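Local coordinates for proteasome assembly chaperone family protein (Thermoplasma acidophilum, PDB 3GAA) that is of unknown function but belongs to the PAC2 family and may assist proteasome assembly, at the interface of chains A and B. Residues are numbered along the deposited sequence; one frame, centred on the assembly and turned at random. Chains: chain A/B, uncharacterized protein Ta1441.

The interface of chains A and B. Residues chain A 169, 172-173, 176; chain B 65-68, 76-78.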
loop_
_atom_site.group_PDB
_atom_site.type_symbol
_atom_site.label_atom_id
_atom_site.label_comp_id
_atom_site.label_asym_id
_atom_site.label_seq_id
_atom_site.Cartn_x
_atom_site.Cartn_y
_atom_site.Cartn_z
ATOM N N GLY A 169 15.869 29.067 -7.520
ATOM C CA GLY A 169 15.937 28.128 -8.657
ATOM C C GLY A 169 14.981 26.951 -8.520
ATOM O O GLY A 169 14.344 26.511 -9.482
ATOM N N LEU A 172 11.542 28.418 -9.195
ATOM C CA LEU A 172 11.414 28.715 -10.590
ATOM C C LEU A 172 11.176 27.434 -11.446
ATOM O O LEU A 172 10.353 27.425 -12.403
ATOM C CB LEU A 172 12.639 29.511 -11.021
ATOM C CG LEU A 172 12.441 31.020 -10.977
ATOM C CD1 LEU A 172 11.199 31.394 -10.149
ATOM C CD2 LEU A 172 13.644 31.778 -10.502
ATOM N N ASN A 173 11.873 26.348 -11.100
ATOM C CA ASN A 173 11.760 25.137 -11.918
ATOM C C ASN A 173 10.381 24.568 -11.736
ATOM O O ASN A 173 9.680 24.275 -12.703
ATOM C CB ASN A 173 12.831 24.108 -11.586
ATOM C CG ASN A 173 14.121 24.366 -12.341
ATOM O OD1 ASN A 173 14.165 25.152 -13.293
ATOM N ND2 ASN A 173 15.169 23.734 -11.916
ATOM N N LEU A 176 8.027 26.630 -13.809
ATOM C CA LEU A 176 8.142 26.411 -15.242
ATOM C C LEU A 176 7.453 25.103 -15.602
ATOM O O LEU A 176 6.756 25.030 -16.576
ATOM C CB LEU A 176 9.583 26.370 -15.711
ATOM C CG LEU A 176 10.407 27.614 -16.123
ATOM C CD1 LEU A 176 9.565 28.832 -16.374
ATOM C CD2 LEU A 176 11.611 27.906 -15.156
ATOM N N PRO B 65 19.937 18.850 -10.853
ATOM C CA PRO B 65 20.260 20.046 -10.114
ATOM C C PRO B 65 19.117 21.034 -10.148
ATOM O O PRO B 65 18.723 21.468 -11.196
ATOM C CB PRO B 65 21.446 20.615 -10.883
ATOM C CG PRO B 65 22.111 19.425 -11.479
ATOM C CD PRO B 65 21.008 18.441 -11.771
ATOM N N PRO B 66 18.586 21.395 -8.990
ATOM C CA PRO B 66 17.340 22.108 -8.902
ATOM C C PRO B 66 17.576 23.599 -9.140
ATOM O O PRO B 66 17.232 24.471 -8.336
ATOM C CB PRO B 66 16.906 21.776 -7.491
ATOM C CG PRO B 66 18.182 21.744 -6.763
ATOM C CD PRO B 66 19.110 21.072 -7.659
ATOM N N VAL B 67 18.097 23.854 -10.319
ATOM C CA VAL B 67 18.682 25.091 -10.660
ATOM C C VAL B 67 17.992 25.523 -11.939
ATOM O O VAL B 67 17.718 24.703 -12.779
ATOM C CB VAL B 67 20.173 24.814 -10.831
ATOM C CG1 VAL B 67 20.648 25.160 -12.208
ATOM C CG2 VAL B 67 20.966 25.496 -9.722
ATOM N N ALA B 68 17.666 26.799 -12.090
ATOM C CA ALA B 68 16.998 27.278 -13.318
ATOM C C ALA B 68 18.048 27.918 -14.213
ATOM O O ALA B 68 19.011 28.481 -13.704
ATOM C CB ALA B 68 15.934 28.249 -12.979
ATOM N N ARG B 76 14.747 28.968 -18.474
ATOM C CA ARG B 76 14.147 27.639 -18.593
ATOM C C ARG B 76 14.608 26.650 -17.590
ATOM O O ARG B 76 15.637 26.800 -16.950
ATOM C CB ARG B 76 14.440 26.948 -19.922
ATOM C CG ARG B 76 15.060 27.767 -20.998
ATOM C CD ARG B 76 16.547 27.461 -21.191
ATOM N NE ARG B 76 17.334 28.686 -21.076
ATOM C CZ ARG B 76 18.499 28.923 -21.663
ATOM N NH1 ARG B 76 19.106 30.084 -21.430
ATOM N NH2 ARG B 76 19.065 28.033 -22.442
ATOM N N HIS B 77 13.826 25.583 -17.532
ATOM C CA HIS B 77 14.179 24.369 -16.861
ATOM C C HIS B 77 15.401 23.798 -17.594
ATOM O O HIS B 77 15.567 24.013 -18.792
ATOM C CB HIS B 77 12.963 23.436 -16.920
ATOM C CG HIS B 77 13.018 22.291 -15.970
ATOM N ND1 HIS B 77 13.705 21.131 -16.247
ATOM C CD2 HIS B 77 12.462 22.121 -14.750
ATOM C CE1 HIS B 77 13.587 20.301 -15.227
ATOM N NE2 HIS B 77 12.835 20.876 -14.304
ATOM N N PRO B 78 16.288 23.095 -16.880
ATOM C CA PRO B 78 17.481 22.579 -17.542
ATOM C C PRO B 78 17.255 21.312 -18.408
ATOM O O PRO B 78 18.028 21.065 -19.356
ATOM C CB PRO B 78 18.396 22.284 -16.377
ATOM C CG PRO B 78 17.467 22.022 -15.232
ATOM C CD PRO B 78 16.399 22.990 -15.413
#
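A:Asn173 meets two stretches of chain B, B:Val67 with B:Ala68 and B:His77 with B:Pro78. A hydrogen bond runs from its amide nitrogen ND2 to the backbone carbonyl O of B:Val67, 2.9 Å long. It is nearly straight, with 159° at the hydrogen. The carbonyl oxygen lies near the amide plane, so the N-H is aimed at it. The nitrogen, however, approaches from well above the plane of the B:Val67 carbonyl and not on a lone pair. In A:Asn173, CG is anti to its own carbonyl carbon (chi1 -85°), which sends the amide away from the helix into chain B. The amide oxygen OD1 faces B:Ala68, 3.5 Å from its CA.

The remaining contacts are apolar or loose. The imidazole of B:His77 reaches the A:Asn173 side chain with its CD2 atom, 3.7 Å from the amide carbon CG. The two side chains cross at about a right angle, with amide and ring planes 43° apart, so they do not stack. B:Pro78 CD lies against one face of the imidazole and also comes 3.8 Å from OD1 of A:Asn173. On the other flank, CB of A:Leu172 touches the methyl CB of B:Ala68 at 4.0 Å. A:Leu176 brings CD2 to the backbone N of B:His77, also at 4.0 Å. An alanine in place of A:Asn173 would probably leave the B:Val67 carbonyl without this donor and open a gap between B:Ala68 and the B:His77 imidazole.

The patch is small, 182 Å² in all. It is part of a larger contact between copies that lacks exact two-fold symmetry. The deposited assembly holds ten copies, but this pairing may not be the biological one. A:Gly169, A:Leu172, A:Asn173 and A:Leu176 follow one side of helix 166-178. Chain B supplies the loop running into the short strand 68-69 and a second loop just before strand 79-83.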